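Local structure of antibiotic resistance protein (Deinococcus radiodurans, 2VLI) at residues A90-L95 with E145-H150; F33-E38 with L66-Y71. The protein probably acts as a P-loop phosphotransferase that confers resistance to tunicamycin, presumably by phosphorylating the antibiotic. One frame throughout, in Å; residues are numbered along the deposited sequence.

Interaction 1 of 2, residues A90-L95 with E145-H150. With CD (cadmium ion), chain C.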
loop_
_atom_site.group_PDB
_atom_site.type_symbol
_atom_site.label_atom_id
_atom_site.label_comp_id
_atom_site.label_asym_id
_atom_site.label_seq_id
_atom_site.Cartn_x
_atom_site.Cartn_y
_atom_site.Cartn_z
ATOM N N ALA A 90 -5.742 1.836 1.121
ATOM C CA ALA A 90 -7.194 1.798 1.203
ATOM C C ALA A 90 -7.720 2.563 2.464
ATOM O O ALA A 90 -8.652 3.352 2.354
ATOM C CB ALA A 90 -7.706 0.329 1.185
ATOM N N ARG A 91 -7.118 2.347 3.623
ATOM C CA ARG A 91 -7.502 3.112 4.839
ATOM C C ARG A 91 -7.200 4.612 4.643
ATOM O O ARG A 91 -8.001 5.441 5.011
ATOM C CB ARG A 91 -6.827 2.614 6.126
ATOM C CG ARG A 91 -7.572 1.448 6.871
ATOM C CD ARG A 91 -7.016 1.145 8.295
ATOM N NE ARG A 91 -5.578 0.950 8.201
ATOM C CZ ARG A 91 -4.638 1.153 9.146
ATOM N NH1 ARG A 91 -4.912 1.545 10.388
ATOM N NH2 ARG A 91 -3.365 0.965 8.804
ATOM N N HIS A 92 -6.060 4.944 4.024
ATOM C CA HIS A 92 -5.740 6.346 3.720
ATOM C C HIS A 92 -6.831 6.993 2.861
ATOM O O HIS A 92 -7.263 8.110 3.125
ATOM C CB HIS A 92 -4.360 6.456 3.030
ATOM C CG HIS A 92 -3.965 7.859 2.689
ATOM N ND1 HIS A 92 -3.551 8.775 3.646
ATOM C CD2 HIS A 92 -3.953 8.515 1.502
ATOM C CE1 HIS A 92 -3.300 9.935 3.049
ATOM N NE2 HIS A 92 -3.528 9.803 1.751
ATOM N N ARG A 93 -7.285 6.294 1.822
ATOM C CA ARG A 93 -8.275 6.884 0.951
ATOM C C ARG A 93 -9.576 7.104 1.689
ATOM O O ARG A 93 -10.236 8.090 1.497
ATOM C CB ARG A 93 -8.507 6.038 -0.319
ATOM C CG ARG A 93 -9.612 6.611 -1.231
ATOM C CD ARG A 93 -9.616 8.162 -1.433
ATOM N NE ARG A 93 -8.575 8.693 -2.327
ATOM C CZ ARG A 93 -8.746 8.979 -3.618
ATOM N NH1 ARG A 93 -9.923 8.760 -4.206
ATOM N NH2 ARG A 93 -7.729 9.486 -4.325
ATOM N N ARG A 94 -9.931 6.132 2.514
ATOM C CA ARG A 94 -11.175 6.120 3.295
ATOM C C ARG A 94 -11.218 7.346 4.203
ATOM O O ARG A 94 -12.220 8.067 4.250
ATOM C CB ARG A 94 -11.278 4.825 4.111
ATOM C CG ARG A 94 -11.851 3.610 3.308
ATOM C CD ARG A 94 -12.533 2.537 4.232
ATOM N NE ARG A 94 -11.555 1.668 4.909
ATOM C CZ ARG A 94 -10.890 0.665 4.332
ATOM N NH1 ARG A 94 -11.082 0.364 3.047
ATOM N NH2 ARG A 94 -9.998 -0.039 5.044
ATOM N N LEU A 95 -10.098 7.563 4.887
ATOM C CA LEU A 95 -9.877 8.739 5.681
ATOM C C LEU A 95 -9.955 10.024 4.889
ATOM O O LEU A 95 -10.619 10.942 5.292
ATOM C CB LEU A 95 -8.530 8.623 6.414
ATOM C CG LEU A 95 -8.403 7.688 7.623
ATOM C CD1 LEU A 95 -6.916 7.372 7.949
ATOM C CD2 LEU A 95 -9.061 8.306 8.887
ATOM N N GLU A 145 2.690 8.426 -4.447
ATOM C CA GLU A 145 1.945 9.662 -4.530
ATOM C C GLU A 145 0.538 9.623 -3.940
ATOM O O GLU A 145 -0.014 10.665 -3.714
ATOM C CB GLU A 145 2.024 10.317 -5.901
ATOM C CG GLU A 145 3.395 10.745 -6.251
ATOM C CD GLU A 145 4.024 11.717 -5.220
ATOM O OE1 GLU A 145 3.410 12.645 -4.754
ATOM O OE2 GLU A 145 5.181 11.571 -4.963
ATOM N N GLN A 146 -0.036 8.447 -3.667
ATOM C CA GLN A 146 -1.333 8.381 -2.950
ATOM C C GLN A 146 -1.194 8.980 -1.504
ATOM O O GLN A 146 -2.158 9.363 -0.844
ATOM C CB GLN A 146 -1.810 6.931 -2.862
ATOM C CG GLN A 146 -1.080 5.941 -1.886
ATOM C CD GLN A 146 0.178 5.329 -2.449
ATOM O OE1 GLN A 146 0.747 5.850 -3.402
ATOM N NE2 GLN A 146 0.629 4.197 -1.860
ATOM N N PHE A 147 0.039 9.116 -1.068
ATOM C CA PHE A 147 0.346 9.696 0.283
ATOM C C PHE A 147 0.817 11.192 0.272
ATOM O O PHE A 147 1.165 11.726 1.301
ATOM C CB PHE A 147 1.373 8.789 0.985
ATOM C CG PHE A 147 0.781 7.580 1.612
ATOM C CD1 PHE A 147 -0.103 7.697 2.672
ATOM C CD2 PHE A 147 1.119 6.309 1.167
ATOM C CE1 PHE A 147 -0.691 6.553 3.203
ATOM C CE2 PHE A 147 0.581 5.181 1.728
ATOM C CZ PHE A 147 -0.340 5.310 2.757
ATOM N N GLN A 148 0.761 11.898 -0.869
ATOM C CA GLN A 148 1.151 13.309 -0.912
ATOM C C GLN A 148 0.232 14.156 0.008
ATOM O O GLN A 148 -0.918 13.779 0.255
ATOM C CB GLN A 148 1.245 13.798 -2.367
ATOM C CG GLN A 148 -0.078 13.930 -3.035
ATOM C CD GLN A 148 -0.076 14.155 -4.580
ATOM O OE1 GLN A 148 -1.074 14.639 -5.079
ATOM N NE2 GLN A 148 1.006 13.815 -5.309
ATOM N N THR A 149 0.700 15.245 0.613
ATOM C CA THR A 149 2.006 15.880 0.388
ATOM C C THR A 149 3.122 15.229 1.198
ATOM O O THR A 149 2.979 15.013 2.374
ATOM C CB THR A 149 1.867 17.356 0.791
ATOM O OG1 THR A 149 0.951 17.966 -0.126
ATOM C CG2 THR A 149 3.251 18.112 0.822
ATOM N N HIS A 150 4.217 14.905 0.540
ATOM C CA HIS A 150 5.394 14.354 1.141
ATOM C C HIS A 150 6.267 15.431 1.757
ATOM O O HIS A 150 6.449 16.491 1.190
ATOM C CB HIS A 150 6.203 13.587 0.077
ATOM C CG HIS A 150 5.536 12.336 -0.423
ATOM N ND1 HIS A 150 5.186 12.139 -1.741
ATOM C CD2 HIS A 150 5.107 11.238 0.241
ATOM C CE1 HIS A 150 4.623 10.950 -1.872
ATOM N NE2 HIS A 150 4.537 10.388 -0.684
HETATM CD CD CD C . 5.617 13.436 -3.644
HETATM O O HOH W 1 -2.970 12.121 -0.280
#
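His-92 reaches out from helix 89-101 and lays one face of its imidazole against the edge of Phe-147. With CG anti to the backbone N (chi1 -180°), the side chain extends from the helix toward the 145-150 segment. CB of His-92 already touches Phe-147 CE1 at 3.7 Å; its CG and ND1 each lie 3.6 Å from the same Phe-147 atom, while Phe-147 CD1 sits above the middle of the imidazole. The pair is edge-to-face but tilted, with planes at 51° and centroids 4.7 Å apart. Here a helix of the P-loop NTPase fold meets the short 3-10 turn leading into edge strand 150-152. Beyond the phenyl, NE2 of His-92, though 3.0 Å from Gln-146 O, makes too poor an angle for a hydrogen bond. Its partner is a water in the imidazole plane, which donates to Gln-148 O at 2.7 Å; histidine thus supplies both an aromatic face and a polar tip. NE2 of Gln-146 is hydrogen-bonded to Thr-89 OG1. Farther along, Gln-148 NE2 donates to Glu-145 OE1, and cadmium is bound by both carboxylate oxygens of Glu-145, by ND1 of His-150 at 2.3 Å, and by one further atom from outside the two segments.

Interaction 2 of 2, residues F33-E38 with L66-Y71; sequences FVFEPE and LDALQY
Phe-35 and Leu-69 form the tight half of this contact. A methyl group of the leucine, CD1, stands almost exactly on the axis of the phenyl ring, 3.6 Å from the centroid of Phe-35 and only 4° off the ring normal, a clear CH-pi interaction over the face. The leucine can present it there because chi2 (54°) folds CD1 back beside its own CA. The far end of the ring goes deeper, to the helix backbone: CE1 of Phe-35 is 3.5 Å from Leu-69 CA, and CZ comes equally near to Leu-69 N. CZ of Phe-35 also rests on Leu-69 CB at 3.7 Å. A chi1 of -179° sets the Phe-35 ring opposite its backbone N and beside the carbonyl carbon, pointing it straight from its own chain at the helix, and a long flat side chain is what spans the 7.6 Å between the CA atoms of Phe-35 and Leu-69. Packing slackens at Ala-68, whose methyl CB is 4.1 Å from CZ of Phe-35. Here both partners are partly exposed, whereas Leu-69 is buried. The small alanine lets the ring approach the helix backbone, and the carbonyl carbon of Ala-68 lies 3.8 Å from CE1 of Phe-35. The side chains that meet are all apolar. Phe-35 follows directly on edge strand 33-34, in a beta-alpha-beta crossover: the chain leaves that strand, passes through helices 38-46 and 61-75, and returns as the adjacent parallel strand 80-84. Backbone hydrogen bonds join Phe-33 and Phe-35 to Ile-81 of this neighbouring strand, Met-65 and Ala-72 of helix 61-75 also touch the Phe-35 ring, and Leu-69 reaches inward to Leu-80 of strand 80-84 and Leu-99 of helix 89-101.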
loop_
_atom_site.group_PDB
_atom_site.type_symbol
_atom_site.label_atom_id
_atom_site.label_comp_id
_atom_site.label_asym_id
_atom_site.label_seq_id
_atom_site.Cartn_x
_atom_site.Cartn_y
_atom_site.Cartn_z
ATOM N N PHE A 33 -4.290 22.351 19.534
ATOM C CA PHE A 33 -4.728 21.193 20.313
ATOM C C PHE A 33 -4.320 19.952 19.540
ATOM O O PHE A 33 -4.520 19.916 18.329
ATOM C CB PHE A 33 -6.254 21.230 20.528
ATOM C CG PHE A 33 -6.805 20.041 21.279
ATOM C CD1 PHE A 33 -7.363 18.968 20.594
ATOM C CD2 PHE A 33 -6.811 20.016 22.666
ATOM C CE1 PHE A 33 -7.886 17.874 21.277
ATOM C CE2 PHE A 33 -7.307 18.927 23.350
ATOM C CZ PHE A 33 -7.864 17.846 22.650
ATOM N N VAL A 34 -3.739 18.985 20.239
ATOM C CA VAL A 34 -3.346 17.736 19.653
ATOM C C VAL A 34 -4.484 16.702 19.798
ATOM O O VAL A 34 -4.796 16.217 20.882
ATOM C CB VAL A 34 -2.031 17.198 20.249
ATOM C CG1 VAL A 34 -1.617 15.954 19.515
ATOM C CG2 VAL A 34 -0.871 18.223 20.136
ATOM N N PHE A 35 -5.117 16.407 18.670
ATOM C CA PHE A 35 -6.167 15.411 18.557
ATOM C C PHE A 35 -5.556 14.060 18.247
ATOM O O PHE A 35 -4.950 13.882 17.198
ATOM C CB PHE A 35 -7.104 15.863 17.462
ATOM C CG PHE A 35 -8.275 14.966 17.216
ATOM C CD1 PHE A 35 -9.567 15.351 17.646
ATOM C CD2 PHE A 35 -8.137 13.790 16.514
ATOM C CE1 PHE A 35 -10.676 14.571 17.348
ATOM C CE2 PHE A 35 -9.236 13.027 16.226
ATOM C CZ PHE A 35 -10.514 13.426 16.681
ATOM N N GLU A 36 -5.700 13.099 19.157
ATOM C CA GLU A 36 -5.026 11.802 19.062
ATOM C C GLU A 36 -6.011 10.719 18.717
ATOM O O GLU A 36 -6.730 10.261 19.602
ATOM C CB GLU A 36 -4.342 11.427 20.373
ATOM C CG GLU A 36 -3.492 12.528 20.897
ATOM C CD GLU A 36 -2.567 12.101 22.008
ATOM O OE1 GLU A 36 -3.049 11.553 23.047
ATOM O OE2 GLU A 36 -1.347 12.365 21.845
ATOM N N PRO A 37 -6.060 10.292 17.429
ATOM C CA PRO A 37 -7.039 9.337 16.933
ATOM C C PRO A 37 -7.022 8.014 17.651
ATOM O O PRO A 37 -8.017 7.320 17.704
ATOM C CB PRO A 37 -6.613 9.111 15.481
ATOM C CG PRO A 37 -5.877 10.322 15.140
ATOM C CD PRO A 37 -5.172 10.755 16.358
ATOM N N GLU A 38 -5.882 7.643 18.191
ATOM C CA GLU A 38 -5.806 6.422 18.956
ATOM C C GLU A 38 -6.755 6.378 20.178
ATOM O O GLU A 38 -7.142 5.298 20.589
ATOM C CB GLU A 38 -4.351 6.159 19.393
ATOM C CG GLU A 38 -3.705 7.339 20.125
ATOM C CD GLU A 38 -2.914 8.352 19.191
ATOM O OE1 GLU A 38 -3.479 8.978 18.280
ATOM O OE2 GLU A 38 -1.702 8.567 19.432
ATOM N N LEU A 66 -13.569 10.436 12.829
ATOM C CA LEU A 66 -13.760 11.594 11.964
ATOM C C LEU A 66 -14.961 12.449 12.387
ATOM O O LEU A 66 -14.943 13.669 12.289
ATOM C CB LEU A 66 -13.912 11.160 10.505
ATOM C CG LEU A 66 -12.666 10.631 9.721
ATOM C CD1 LEU A 66 -13.075 10.196 8.286
ATOM C CD2 LEU A 66 -11.518 11.619 9.740
ATOM N N ASP A 67 -16.022 11.804 12.852
ATOM C CA ASP A 67 -17.098 12.547 13.534
ATOM C C ASP A 67 -16.576 13.351 14.726
ATOM O O ASP A 67 -16.916 14.514 14.887
ATOM C CB ASP A 67 -18.144 11.578 14.013
ATOM C CG ASP A 67 -18.896 10.933 12.889
ATOM O OD1 ASP A 67 -18.817 11.406 11.718
ATOM O OD2 ASP A 67 -19.558 9.928 13.189
ATOM N N ALA A 68 -15.820 12.707 15.612
ATOM C CA ALA A 68 -15.191 13.427 16.709
ATOM C C ALA A 68 -14.315 14.609 16.255
ATOM O O ALA A 68 -14.302 15.662 16.879
ATOM C CB ALA A 68 -14.365 12.476 17.545
ATOM N N LEU A 69 -13.514 14.382 15.216
ATOM C CA LEU A 69 -12.649 15.392 14.626
ATOM C C LEU A 69 -13.437 16.590 14.110
ATOM O O LEU A 69 -13.057 17.733 14.344
ATOM C CB LEU A 69 -11.816 14.798 13.476
ATOM C CG LEU A 69 -10.732 15.689 12.875
ATOM C CD1 LEU A 69 -9.796 16.201 13.982
ATOM C CD2 LEU A 69 -9.962 14.927 11.785
ATOM N N GLN A 70 -14.526 16.323 13.421
ATOM C CA GLN A 70 -15.405 17.385 12.951
ATOM C C GLN A 70 -15.909 18.249 14.116
ATOM O O GLN A 70 -15.825 19.460 14.064
ATOM C CB GLN A 70 -16.561 16.763 12.216
ATOM C CG GLN A 70 -17.512 17.714 11.522
ATOM C CD GLN A 70 -18.576 16.927 10.777
ATOM O OE1 GLN A 70 -18.938 15.817 11.180
ATOM N NE2 GLN A 70 -19.061 17.471 9.686
ATOM N N TYR A 71 -16.374 17.619 15.194
ATOM C CA TYR A 71 -16.797 18.377 16.352
ATOM C C TYR A 71 -15.608 19.121 16.937
ATOM O O TYR A 71 -15.714 20.302 17.234
ATOM C CB TYR A 71 -17.506 17.475 17.404
ATOM C CG TYR A 71 -18.018 18.282 18.578
ATOM C CD1 TYR A 71 -19.241 18.965 18.509
ATOM C CD2 TYR A 71 -17.260 18.425 19.713
ATOM C CE1 TYR A 71 -19.689 19.731 19.572
ATOM C CE2 TYR A 71 -17.688 19.211 20.785
ATOM C CZ TYR A 71 -18.889 19.861 20.721
ATOM O OH TYR A 71 -19.301 20.648 21.790
#

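From the N terminus, interaction 2 comes first: it closes a loop of 27 residues that holds helix 38-46 and the start of helix 61-75. The chain then runs through strand 80-84 into helix 89-101, where interaction 1 opens a longer loop of 49 residues, with strand 107-112 and helices 115-123 and 132-142 inside it. The two loops follow in series, so they neither nest nor cross. Interaction 2 packs helix 61-75 against the residues just after edge strand 33-34, while interaction 1 joins helix 89-101 to the turn before strand 150-152, at the opposite edge of the sheet. Their centres lie about 18 Å apart, yet they meet by packing, Leu-95 O lying 3.9 Å from Leu-66 CD1, where helices 89-101 and 61-75 touch.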